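PDB 4IBN: ribonuclease H, which probably cleaves the RNA strand of RNA-DNA hybrids endonucleolytically, leaving 5'-phosphomonoester ends, as a monomeric, magnesium-dependent type 1 ribonuclease H. Local coordinates for residues T14-D22 and E197-F205; H152-H160 and S178-R186. All blocks are in the same frame, centred on the assembly; numbering follows the deposited sequence.

Both contacts lie on the same side of the six-stranded mixed sheet of the RNase H fold, their centres about 17 Å apart. Interaction 1 lays the loop 197-205, which follows helix 187-192, on the central strand 16-25; interaction 2 packs the short helix 180-184 against helix 153-168. Along the chain the order is 14-22, 152-160, 178-186 and 197-205, so the second contact falls within the sequence spanned by the first. They meet directly: Glu-197 takes hydrogen bonds from His-152 and Gln-154, and the ring of Tyr-20 touches that of His-152. The segment after helix 153-168 thus packs first on that helix and then on the central strand.

Interaction 1 (T14-D22 and E197-F205); sequences TPLVAVYAD and EPFPDAAAF
Strand residues Leu-16, Ala-18 and Tyr-20 face the extended loop 197-205, whose backbone comes nearest at Ala-18 and Phe-199, with CA atoms 7.0 Å apart, before a type I turn at Asp-201 to Ala-204 folds it back. The strand is the central one of the RNase H sheet, bonded through its backbone to strands 34-45 and 90-95, and the C-terminal loop covers part of one sheet face by side-chain packing. Phe-199 is swung toward the strand by its first torsion, with CG opposite the backbone N (chi1 -168°). Its ring presents an edge to the backbone: Leu-16 O lies near the ring plane, 3.6 Å from CZ of Phe-199. Pro-200, next in the chain, lays CD over a face of this ring and also meets Ala-18 CB with that atom at 3.8 Å. Leu-16 divides its two methyls: CD2 lies 4.1 Å from Phe-199 CE2 and reaches on to Ala-202, while CD1 packs against the Phe-205 ring, 4.3 Å from CD1 of that phenylalanine. Farther along the strand the contact turns polar. Glu-197 passes its aliphatic part by the phenol, CG 3.6 Å from Tyr-20 OH, and OE1 comes to the ring edge while accepting a hydrogen bond from His-152, which fixes the carboxylate. A water completes the join, 2.6 Å from Tyr-20 OH and 3.0 Å from Glu-197 O, which also accepts a hydrogen bond from Gln-154 NE2.

Interaction 2 (H152-H160 and S178-R186); sequences HAQNEYANH and SGYEEWAAR
Tyr-157 drives its ring between Tyr-180 and Trp-183, at the place where helix 153-160 and the short helix 180-184 cross at 103°, their axes 10.8 Å apart. This is the tight part of the contact. With CG anti to the backbone N, the Tyr-157 side chain extends toward helix 180-184 and is used on both edge and face. Its edge meets the face of Trp-183 in a T-shaped pair, CD2 standing 3.5 Å from Trp-183 CG, and its CB sits above the six-membered ring of the same indole. One face of Tyr-157 receives Tyr-180 twice: CA makes a CH-pi contact 3.9 Å from the ring centroid, and the ring edge points in with the planes at 84°. At the far end the indole reaches the helix backbone, CH2 lying 3.6 Å from Ala-153 O. The buried Tyr-157 OH comes within 3.1 Å of Gly-179 N; both are hydrogen-bonded to Asp-57 of strand 53-62, which also binds Ser-178 OG. That hydroxyl accepts from Tyr-180 N at 3.0 Å, an ST turn leading into the helix. Packing is looser toward solvent. Trp-183 CD1 lies over the face of the His-160 ring, the two planes inclined at 37°, and beyond it the exposed Arg-186 brings NH1 only to 3.9 Å from His-160 CE1. Together Tyr-157, His-160, Tyr-180 and Trp-183 form an aromatic cluster that fastens the short helix 180-184, which follows in the chain, to the last long helix of the RNase H fold.

Interaction 1 (T14-D22 and E197-F205)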
ATOM      1  N   THR A  14      -9.219  -8.916 -16.246  1.00 19.02           N
ATOM      2  CA  THR A  14      -9.242  -8.333 -14.926  1.00 17.87           C
ATOM      3  C   THR A  14      -8.972  -6.870 -15.060  1.00 15.86           C
ATOM      4  O   THR A  14      -8.441  -6.446 -16.010  1.00 16.80           O
ATOM      5  CB  THR A  14      -8.126  -8.924 -14.077  1.00 16.26           C
ATOM      6  OG1 THR A  14      -6.904  -8.717 -14.744  1.00 19.01           O
ATOM      7  CG2 THR A  14      -8.341 -10.414 -13.883  1.00 17.75           C
ATOM      8  N   PRO A  15      -9.332  -6.090 -14.072  1.00 15.48           N
ATOM      9  CA  PRO A  15      -8.996  -4.678 -14.076  1.00 16.26           C
ATOM     10  C   PRO A  15      -7.531  -4.422 -13.774  1.00 17.24           C
ATOM     11  O   PRO A  15      -6.925  -5.220 -13.194  1.00 20.09           O
ATOM     12  CB  PRO A  15      -9.881  -4.094 -12.955  1.00 16.47           C
ATOM     13  CG  PRO A  15     -10.791  -5.119 -12.587  1.00 16.92           C
ATOM     14  CD  PRO A  15     -10.143  -6.423 -12.916  1.00 17.07           C
ATOM     15  N   LEU A  16      -7.023  -3.279 -14.180  1.00 16.68           N
ATOM     16  CA  LEU A  16      -5.693  -2.818 -13.829  1.00 15.79           C
ATOM     17  C   LEU A  16      -5.798  -1.508 -13.064  1.00 17.08           C
ATOM     18  O   LEU A  16      -6.424  -0.615 -13.509  1.00 17.70           O
ATOM     19  CB  LEU A  16      -4.884  -2.555 -15.070  1.00 17.73           C
ATOM     20  CG  LEU A  16      -3.510  -1.896 -14.919  1.00 19.95           C
ATOM     21  CD1 LEU A  16      -2.557  -2.775 -14.208  1.00 22.76           C
ATOM     22  CD2 LEU A  16      -2.925  -1.580 -16.286  1.00 23.76           C
ATOM     23  N   VAL A  17      -5.163  -1.441 -11.908  1.00 16.05           N
ATOM     24  CA  VAL A  17      -5.084  -0.220 -11.144  1.00 15.95           C
ATOM     25  C   VAL A  17      -3.671   0.087 -10.717  1.00 15.98           C
ATOM     26  O   VAL A  17      -2.867  -0.776 -10.674  1.00 16.31           O
ATOM     27  CB  VAL A  17      -5.935  -0.271  -9.884  1.00 16.42           C
ATOM     28  CG1 VAL A  17      -7.409  -0.322 -10.193  1.00 19.71           C
ATOM     29  CG2 VAL A  17      -5.576  -1.391  -9.011  1.00 16.70           C
ATOM     30  N   ALA A  18      -3.423   1.355 -10.416  1.00 17.65           N
ATOM     31  CA  ALA A  18      -2.164   1.752  -9.858  1.00 16.56           C
ATOM     32  C   ALA A  18      -2.417   2.290  -8.486  1.00 18.94           C
ATOM     33  O   ALA A  18      -3.210   3.130  -8.323  1.00 19.71           O
ATOM     34  CB  ALA A  18      -1.488   2.792 -10.716  1.00 21.22           C
ATOM     35  N   VAL A  19      -1.690   1.748  -7.521  1.00 17.20           N
ATOM     36  CA  VAL A  19      -1.873   2.044  -6.133  1.00 16.35           C
ATOM     37  C   VAL A  19      -0.621   2.702  -5.574  1.00 15.76           C
ATOM     38  O   VAL A  19       0.422   2.314  -5.916  1.00 15.55           O
ATOM     39  CB  VAL A  19      -2.120   0.749  -5.391  1.00 17.32           C
ATOM     40  CG1 VAL A  19      -2.055   0.961  -3.938  1.00 19.12           C
ATOM     41  CG2 VAL A  19      -3.447   0.184  -5.809  1.00 17.37           C
ATOM     42  N   TYR A  20      -0.808   3.754  -4.790  1.00 14.76           N
ATOM     43  CA  TYR A  20       0.283   4.490  -4.213  1.00 16.48           C
ATOM     44  C   TYR A  20       0.041   4.561  -2.730  1.00 15.63           C
ATOM     45  O   TYR A  20      -0.905   5.113  -2.330  1.00 16.75           O
ATOM     46  CB  TYR A  20       0.376   5.919  -4.793  1.00 15.42           C
ATOM     47  CG  TYR A  20       0.594   5.926  -6.277  1.00 16.18           C
ATOM     48  CD1 TYR A  20       1.836   5.915  -6.785  1.00 17.88           C
ATOM     49  CD2 TYR A  20      -0.465   5.912  -7.148  1.00 16.50           C
ATOM     50  CE1 TYR A  20       2.037   5.882  -8.111  1.00 16.70           C
ATOM     51  CE2 TYR A  20      -0.267   5.894  -8.461  1.00 16.81           C
ATOM     52  CZ  TYR A  20       0.998   5.865  -8.947  1.00 17.94           C
ATOM     53  OH  TYR A  20       1.277   5.837 -10.271  1.00 24.41           O
ATOM     54  N   ALA A  21       0.961   4.013  -1.958  1.00 16.05           N
ATOM     55  CA  ALA A  21       0.767   3.845  -0.534  1.00 15.67           C
ATOM     56  C   ALA A  21       1.879   4.486   0.273  1.00 17.81           C
ATOM     57  O   ALA A  21       2.947   4.597  -0.201  1.00 20.86           O
ATOM     58  CB  ALA A  21       0.680   2.404  -0.222  1.00 17.69           C
ATOM     59  N   ASP A  22       1.548   4.947   1.474  1.00 18.23           N
ATOM     60  CA  ASP A  22       2.525   5.487   2.407  1.00 18.56           C
ATOM     61  C   ASP A  22       2.068   5.292   3.822  1.00 19.00           C
ATOM     62  O   ASP A  22       0.988   4.951   4.048  1.00 17.11           O
ATOM     63  CB  ASP A  22       2.852   6.957   2.185  1.00 20.52           C
ATOM     64  CG  ASP A  22       4.087   7.389   2.948  1.00 27.27           C
ATOM     65  OD1 ASP A  22       5.069   6.741   2.855  1.00 33.72           O
ATOM     66  OD2 ASP A  22       4.050   8.313   3.718  1.00 40.88           O
ATOM     67  N   GLU A 197       3.109  10.749 -11.846  1.00 15.87           N
ATOM     68  CA  GLU A 197       3.371   9.543 -12.603  1.00 17.78           C
ATOM     69  C   GLU A 197       2.165   9.203 -13.473  1.00 17.29           C
ATOM     70  O   GLU A 197       1.114   9.056 -13.016  1.00 18.51           O
ATOM     71  CB  GLU A 197       3.691   8.401 -11.666  1.00 19.15           C
ATOM     72  CG  GLU A 197       3.928   7.092 -12.334  1.00 23.02           C
ATOM     73  CD  GLU A 197       4.922   6.140 -11.625  1.00 41.24           C
ATOM     74  OE1 GLU A 197       5.158   6.193 -10.406  1.00 29.44           O
ATOM     75  OE2 GLU A 197       5.444   5.288 -12.367  1.00 42.54           O
ATOM     76  N   PRO A 198       2.395   9.071 -14.753  1.00 18.53           N
ATOM     77  CA  PRO A 198       1.319   8.692 -15.659  1.00 18.73           C
ATOM     78  C   PRO A 198       0.829   7.295 -15.360  1.00 18.71           C
ATOM     79  O   PRO A 198       1.559   6.513 -14.846  1.00 19.69           O
ATOM     80  CB  PRO A 198       1.989   8.712 -17.037  1.00 19.44           C
ATOM     81  CG  PRO A 198       3.241   9.353 -16.850  1.00 20.57           C
ATOM     82  CD  PRO A 198       3.663   9.189 -15.459  1.00 20.25           C
ATOM     83  N   PHE A 199      -0.411   7.021 -15.691  1.00 18.66           N
ATOM     84  CA  PHE A 199      -0.988   5.718 -15.457  1.00 18.83           C
ATOM     85  C   PHE A 199      -0.257   4.660 -16.293  1.00 19.14           C
ATOM     86  O   PHE A 199       0.111   4.876 -17.377  1.00 20.80           O
ATOM     87  CB  PHE A 199      -2.472   5.724 -15.803  1.00 18.62           C
ATOM     88  CG  PHE A 199      -3.224   4.514 -15.320  1.00 16.78           C
ATOM     89  CD1 PHE A 199      -3.736   4.470 -14.058  1.00 17.38           C
ATOM     90  CD2 PHE A 199      -3.392   3.421 -16.111  1.00 19.77           C
ATOM     91  CE1 PHE A 199      -4.373   3.394 -13.645  1.00 21.56           C
ATOM     92  CE2 PHE A 199      -4.048   2.355 -15.653  1.00 23.85           C
ATOM     93  CZ  PHE A 199      -4.528   2.341 -14.439  1.00 22.38           C
ATOM     94  N   PRO A 200      -0.083   3.498 -15.741  1.00 20.16           N
ATOM     95  CA  PRO A 200       0.687   2.488 -16.438  1.00 22.18           C
ATOM     96  C   PRO A 200       0.042   1.894 -17.658  1.00 22.99           C
ATOM     97  O   PRO A 200      -1.127   1.821 -17.754  1.00 24.90           O
ATOM     98  CB  PRO A 200       0.895   1.421 -15.372  1.00 22.07           C
ATOM     99  CG  PRO A 200      -0.139   1.588 -14.446  1.00 21.49           C
ATOM    100  CD  PRO A 200      -0.426   3.051 -14.394  1.00 19.79           C
ATOM    101  N   ASP A 201       0.885   1.511 -18.600  1.00 26.17           N
ATOM    102  CA  ASP A 201       0.545   0.731 -19.768  1.00 29.82           C
ATOM    103  C   ASP A 201       0.405  -0.709 -19.360  1.00 31.22           C
ATOM    104  O   ASP A 201       1.159  -1.184 -18.616  1.00 33.17           O
ATOM    105  CB  ASP A 201       1.721   0.705 -20.715  1.00 31.19           C
ATOM    106  CG  ASP A 201       1.930   1.944 -21.435  1.00 40.82           C
ATOM    107  OD1 ASP A 201       1.235   2.922 -21.158  1.00 46.54           O
ATOM    108  OD2 ASP A 201       2.795   1.939 -22.317  1.00 33.72           O
ATOM    109  N   ALA A 202      -0.509  -1.434 -19.937  1.00 37.05           N
ATOM    110  CA  ALA A 202      -0.611  -2.828 -19.618  1.00 39.70           C
ATOM    111  C   ALA A 202       0.627  -3.566 -20.069  1.00 41.26           C
ATOM    112  O   ALA A 202       0.856  -4.686 -19.670  1.00 42.76           O
ATOM    113  CB  ALA A 202      -1.821  -3.421 -20.170  1.00 42.37           C
ATOM    114  N   ALA A 203       1.427  -2.921 -20.891  1.00 42.04           N
ATOM    115  CA  ALA A 203       2.838  -3.196 -21.153  1.00 41.58           C
ATOM    116  C   ALA A 203       3.934  -2.944 -20.111  1.00 40.73           C
ATOM    117  O   ALA A 203       4.938  -3.578 -20.082  1.00 43.28           O
ATOM    118  CB  ALA A 203       3.228  -2.580 -22.436  1.00 43.79           C
ATOM    119  N   ALA A 204       3.754  -1.919 -19.329  1.00 41.04           N
ATOM    120  CA  ALA A 204       4.621  -1.579 -18.257  1.00 39.40           C
ATOM    121  C   ALA A 204       4.423  -2.675 -17.217  1.00 38.52           C
ATOM    122  O   ALA A 204       5.105  -2.639 -16.218  1.00 42.01           O
ATOM    123  CB  ALA A 204       4.230  -0.264 -17.678  1.00 38.86           C
ATOM    124  N   PHE A 205       3.472  -3.602 -17.419  1.00 33.80           N
ATOM    125  CA  PHE A 205       3.041  -4.428 -16.301  1.00 27.02           C
ATOM    126  C   PHE A 205       3.859  -5.674 -16.173  1.00 25.71           C
ATOM    127  O   PHE A 205       3.810  -6.516 -17.007  1.00 27.54           O
ATOM    128  CB  PHE A 205       1.552  -4.772 -16.308  1.00 24.90           C
ATOM    129  CG  PHE A 205       1.070  -5.455 -15.040  1.00 21.76           C
ATOM    130  CD1 PHE A 205       1.166  -4.852 -13.850  1.00 21.62           C
ATOM    131  CD2 PHE A 205       0.538  -6.708 -15.069  1.00 21.05           C
ATOM    132  CE1 PHE A 205       0.743  -5.495 -12.734  1.00 22.02           C
ATOM    133  CE2 PHE A 205       0.105  -7.315 -13.965  1.00 19.88           C
ATOM    134  CZ  PHE A 205       0.224  -6.709 -12.795  1.00 21.11           C
TER
HETATM  135  O   HOH W   1      -0.276   6.474 -12.201  1.00 22.55           O

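Interaction 2 (H152-H160 and S178-R186)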
ATOM      1  N   HIS A 152       7.443  12.905  -5.842  1.00 18.13           N
ATOM      2  CA  HIS A 152       6.538  12.034  -6.581  1.00 16.96           C
ATOM      3  C   HIS A 152       5.159  12.395  -6.077  1.00 17.09           C
ATOM      4  O   HIS A 152       4.867  12.142  -4.979  1.00 17.54           O
ATOM      5  CB  HIS A 152       6.867  10.586  -6.250  1.00 16.26           C
ATOM      6  CG  HIS A 152       6.087   9.569  -7.020  1.00 18.93           C
ATOM      7  ND1 HIS A 152       4.737   9.412  -6.893  1.00 18.24           N
ATOM      8  CD2 HIS A 152       6.495   8.603  -7.872  1.00 17.20           C
ATOM      9  CE1 HIS A 152       4.338   8.430  -7.672  1.00 21.51           C
ATOM     10  NE2 HIS A 152       5.388   7.908  -8.262  1.00 17.07           N
ATOM     11  N   ALA A 153       4.313  12.972  -6.924  1.00 16.51           N
ATOM     12  CA  ALA A 153       3.095  13.557  -6.447  1.00 15.83           C
ATOM     13  C   ALA A 153       2.144  12.608  -5.777  1.00 15.77           C
ATOM     14  O   ALA A 153       1.654  12.892  -4.754  1.00 15.86           O
ATOM     15  CB  ALA A 153       2.380  14.243  -7.569  1.00 16.90           C
ATOM     16  N   GLN A 154       1.891  11.483  -6.401  1.00 14.64           N
ATOM     17  CA  GLN A 154       0.991  10.546  -5.790  1.00 15.63           C
ATOM     18  C   GLN A 154       1.504  10.006  -4.462  1.00 16.11           C
ATOM     19  O   GLN A 154       0.757   9.736  -3.596  1.00 16.21           O
ATOM     20  CB  GLN A 154       0.646   9.424  -6.755  1.00 14.94           C
ATOM     21  CG  GLN A 154      -0.172   9.846  -7.930  1.00 15.94           C
ATOM     22  CD  GLN A 154       0.644   9.924  -9.190  1.00 15.95           C
ATOM     23  OE1 GLN A 154       1.752  10.313  -9.170  1.00 15.63           O
ATOM     24  NE2 GLN A 154       0.061   9.496 -10.267  1.00 18.76           N
ATOM     25  N   ASN A 155       2.799   9.779  -4.378  1.00 15.91           N
ATOM     26  CA  ASN A 155       3.395   9.328  -3.143  1.00 13.11           C
ATOM     27  C   ASN A 155       3.256  10.369  -2.055  1.00 14.88           C
ATOM     28  O   ASN A 155       2.966  10.041  -0.976  1.00 16.69           O
ATOM     29  CB  ASN A 155       4.848   8.966  -3.309  1.00 19.34           C
ATOM     30  CG  ASN A 155       5.553   8.780  -1.988  1.00 21.02           C
ATOM     31  OD1 ASN A 155       5.484   7.733  -1.424  1.00 24.04           O
ATOM     32  ND2 ASN A 155       6.216   9.802  -1.521  1.00 16.26           N
ATOM     33  N   GLU A 156       3.478  11.614  -2.395  1.00 14.88           N
ATOM     34  CA  GLU A 156       3.325  12.684  -1.447  1.00 14.58           C
ATOM     35  C   GLU A 156       1.901  12.859  -1.003  1.00 16.78           C
ATOM     36  O   GLU A 156       1.693  13.246   0.086  1.00 17.52           O
ATOM     37  CB  GLU A 156       4.010  13.994  -1.867  1.00 20.58           C
ATOM     38  CG  GLU A 156       5.473  13.835  -2.220  1.00 19.56           C
ATOM     39  CD  GLU A 156       6.407  14.929  -1.692  1.00 27.92           C
ATOM     40  OE1 GLU A 156       6.020  15.634  -0.780  1.00 28.32           O
ATOM     41  OE2 GLU A 156       7.497  15.130  -2.227  1.00 22.65           O
ATOM     42  N   TYR A 157       0.950  12.617  -1.889  1.00 15.73           N
ATOM     43  CA  TYR A 157      -0.443  12.664  -1.482  1.00 15.94           C
ATOM     44  C   TYR A 157      -0.731  11.563  -0.477  1.00 14.87           C
ATOM     45  O   TYR A 157      -1.386  11.744   0.502  1.00 15.41           O
ATOM     46  CB  TYR A 157      -1.404  12.576  -2.668  1.00 17.19           C
ATOM     47  CG  TYR A 157      -2.841  12.590  -2.235  1.00 17.63           C
ATOM     48  CD1 TYR A 157      -3.635  11.490  -2.336  1.00 18.84           C
ATOM     49  CD2 TYR A 157      -3.379  13.700  -1.669  1.00 17.15           C
ATOM     50  CE1 TYR A 157      -4.914  11.495  -1.893  1.00 18.20           C
ATOM     51  CE2 TYR A 157      -4.642  13.720  -1.232  1.00 19.39           C
ATOM     52  CZ  TYR A 157      -5.426  12.625  -1.346  1.00 20.26           C
ATOM     53  OH  TYR A 157      -6.703  12.619  -0.931  1.00 21.50           O
ATOM     54  N   ALA A 158      -0.203  10.392  -0.772  1.00 17.51           N
ATOM     55  CA  ALA A 158      -0.461   9.259   0.088  1.00 16.64           C
ATOM     56  C   ALA A 158       0.092   9.525   1.461  1.00 17.35           C
ATOM     57  O   ALA A 158      -0.478   9.139   2.409  1.00 18.10           O
ATOM     58  CB  ALA A 158       0.124   7.989  -0.476  1.00 16.31           C
ATOM     59  N   ASN A 159       1.228  10.170   1.510  1.00 16.01           N
ATOM     60  CA  ASN A 159       1.793  10.544   2.795  1.00 17.92           C
ATOM     61  C   ASN A 159       0.901  11.525   3.516  1.00 18.25           C
ATOM     62  O   ASN A 159       0.682  11.443   4.701  1.00 18.67           O
ATOM     63  CB  ASN A 159       3.184  11.145   2.641  1.00 19.12           C
ATOM     64  CG  ASN A 159       3.820  11.496   3.955  1.00 25.26           C
ATOM     65  OD1 ASN A 159       4.250  10.659   4.659  1.00 35.56           O
ATOM     66  ND2 ASN A 159       3.892  12.726   4.235  1.00 27.45           N
ATOM     67  N   HIS A 160       0.362  12.444   2.743  1.00 19.25           N
ATOM     68  CA  HIS A 160      -0.548  13.403   3.314  1.00 19.13           C
ATOM     69  C   HIS A 160      -1.740  12.661   3.910  1.00 17.78           C
ATOM     70  O   HIS A 160      -2.233  13.023   4.927  1.00 17.77           O
ATOM     71  CB  HIS A 160      -1.040  14.373   2.253  1.00 18.59           C
ATOM     72  CG  HIS A 160      -2.380  14.948   2.526  1.00 22.06           C
ATOM     73  ND1 HIS A 160      -2.559  16.048   3.313  1.00 25.38           N
ATOM     74  CD2 HIS A 160      -3.599  14.599   2.092  1.00 25.24           C
ATOM     75  CE1 HIS A 160      -3.836  16.327   3.384  1.00 25.33           C
ATOM     76  NE2 HIS A 160      -4.487  15.474   2.633  1.00 27.54           N
ATOM     77  N   SER A 178     -11.700  10.394  -3.859  1.00 22.56           N
ATOM     78  CA  SER A 178     -10.404  10.930  -3.543  1.00 20.79           C
ATOM     79  C   SER A 178     -10.304  12.417  -3.354  1.00 22.65           C
ATOM     80  O   SER A 178     -10.927  13.159  -4.008  1.00 27.09           O
ATOM     81  CB  SER A 178      -9.360  10.501  -4.561  1.00 18.50           C
ATOM     82  OG  SER A 178      -8.093  10.910  -4.212  1.00 20.58           O
ATOM     83  N   GLY A 179      -9.406  12.803  -2.501  1.00 19.66           N
ATOM     84  CA  GLY A 179      -9.085  14.193  -2.322  1.00 20.55           C
ATOM     85  C   GLY A 179      -7.911  14.663  -3.162  1.00 20.68           C
ATOM     86  O   GLY A 179      -7.476  15.752  -3.034  1.00 21.29           O
ATOM     87  N   TYR A 180      -7.419  13.810  -4.032  1.00 17.75           N
ATOM     88  CA  TYR A 180      -6.186  14.116  -4.702  1.00 17.36           C
ATOM     89  C   TYR A 180      -6.261  15.414  -5.488  1.00 17.84           C
ATOM     90  O   TYR A 180      -5.398  16.193  -5.451  1.00 18.53           O
ATOM     91  CB  TYR A 180      -5.754  13.006  -5.694  1.00 19.44           C
ATOM     92  CG  TYR A 180      -4.522  13.434  -6.457  1.00 16.00           C
ATOM     93  CD1 TYR A 180      -3.283  13.290  -5.914  1.00 16.84           C
ATOM     94  CD2 TYR A 180      -4.604  14.038  -7.668  1.00 18.03           C
ATOM     95  CE1 TYR A 180      -2.185  13.725  -6.533  1.00 17.19           C
ATOM     96  CE2 TYR A 180      -3.507  14.466  -8.301  1.00 16.82           C
ATOM     97  CZ  TYR A 180      -2.299  14.309  -7.731  1.00 15.16           C
ATOM     98  OH  TYR A 180      -1.205  14.756  -8.307  1.00 19.55           O
ATOM     99  N   GLU A 181      -7.324  15.610  -6.220  1.00 19.24           N
ATOM    100  CA  GLU A 181      -7.370  16.753  -7.085  1.00 22.16           C
ATOM    101  C   GLU A 181      -7.378  18.067  -6.331  1.00 19.12           C
ATOM    102  O   GLU A 181      -6.814  18.999  -6.748  1.00 21.98           O
ATOM    103  CB  GLU A 181      -8.548  16.626  -8.035  1.00 22.86           C
ATOM    104  CG  GLU A 181      -8.284  15.590  -9.121  1.00 29.16           C
ATOM    105  CD  GLU A 181      -8.547  14.138  -8.682  1.00 32.50           C
ATOM    106  OE1 GLU A 181      -9.018  13.912  -7.568  1.00 37.29           O
ATOM    107  OE2 GLU A 181      -8.317  13.243  -9.495  1.00 30.36           O
ATOM    108  N   GLU A 182      -8.099  18.110  -5.249  1.00 20.82           N
ATOM    109  CA  GLU A 182      -8.121  19.291  -4.426  1.00 20.57           C
ATOM    110  C   GLU A 182      -6.747  19.530  -3.784  1.00 20.44           C
ATOM    111  O   GLU A 182      -6.264  20.603  -3.761  1.00 22.94           O
ATOM    112  CB  GLU A 182      -9.249  19.219  -3.404  1.00 23.62           C
ATOM    113  CG  GLU A 182     -10.662  19.177  -3.996  1.00 28.61           C
ATOM    114  CD  GLU A 182     -11.184  20.532  -4.558  1.00 42.01           C
ATOM    115  OE1 GLU A 182     -10.520  21.580  -4.496  1.00 45.20           O
ATOM    116  OE2 GLU A 182     -12.303  20.560  -5.070  1.00 48.07           O
ATOM    117  N   TRP A 183      -6.112  18.478  -3.313  1.00 19.53           N
ATOM    118  CA  TRP A 183      -4.792  18.599  -2.728  1.00 18.78           C
ATOM    119  C   TRP A 183      -3.781  19.137  -3.760  1.00 18.92           C
ATOM    120  O   TRP A 183      -2.932  19.896  -3.469  1.00 17.49           O
ATOM    121  CB  TRP A 183      -4.315  17.222  -2.200  1.00 19.26           C
ATOM    122  CG  TRP A 183      -2.901  17.147  -1.705  1.00 18.93           C
ATOM    123  CD1 TRP A 183      -2.461  17.399  -0.469  1.00 18.51           C
ATOM    124  CD2 TRP A 183      -1.765  16.745  -2.451  1.00 21.02           C
ATOM    125  NE1 TRP A 183      -1.133  17.227  -0.387  1.00 20.40           N
ATOM    126  CE2 TRP A 183      -0.677  16.805  -1.603  1.00 21.69           C
ATOM    127  CE3 TRP A 183      -1.567  16.316  -3.753  1.00 19.91           C
ATOM    128  CZ2 TRP A 183       0.571  16.476  -2.021  1.00 18.50           C
ATOM    129  CZ3 TRP A 183      -0.347  16.024  -4.150  1.00 20.05           C
ATOM    130  CH2 TRP A 183       0.716  16.072  -3.297  1.00 19.73           C
ATOM    131  N   ALA A 184      -3.902  18.650  -4.969  1.00 17.27           N
ATOM    132  CA  ALA A 184      -2.969  18.976  -6.031  1.00 20.06           C
ATOM    133  C   ALA A 184      -2.989  20.446  -6.348  1.00 18.89           C
ATOM    134  O   ALA A 184      -2.047  20.990  -6.796  1.00 23.36           O
ATOM    135  CB  ALA A 184      -3.249  18.193  -7.258  1.00 18.28           C
ATOM    136  N   ALA A 185      -4.122  21.045  -6.125  1.00 19.87           N
ATOM    137  CA  ALA A 185      -4.303  22.448  -6.419  1.00 21.55           C
ATOM    138  C   ALA A 185      -3.940  23.400  -5.283  1.00 22.24           C
ATOM    139  O   ALA A 185      -4.021  24.576  -5.446  1.00 24.51           O
ATOM    140  CB  ALA A 185      -5.691  22.685  -6.842  1.00 21.36           C
ATOM    141  N   ARG A 186      -3.577  22.875  -4.137  1.00 19.81           N
ATOM    142  CA  ARG A 186      -3.201  23.713  -3.031  1.00 21.57           C
ATOM    143  C   ARG A 186      -1.937  24.461  -3.340  1.00 24.10           C
ATOM    144  O   ARG A 186      -1.109  23.983  -4.027  1.00 23.85           O
ATOM    145  CB  ARG A 186      -2.982  22.908  -1.766  1.00 20.86           C
ATOM    146  CG  ARG A 186      -4.203  22.407  -1.100  1.00 23.84           C
ATOM    147  CD  ARG A 186      -3.902  21.388   0.013  1.00 26.74           C
ATOM    148  NE  ARG A 186      -2.788  21.749   0.865  1.00 28.58           N
ATOM    149  CZ  ARG A 186      -2.329  20.996   1.840  1.00 32.98           C
ATOM    150  NH1 ARG A 186      -2.894  19.843   2.097  1.00 29.58           N
ATOM    151  NH2 ARG A 186      -1.332  21.407   2.586  1.00 34.22           N
TER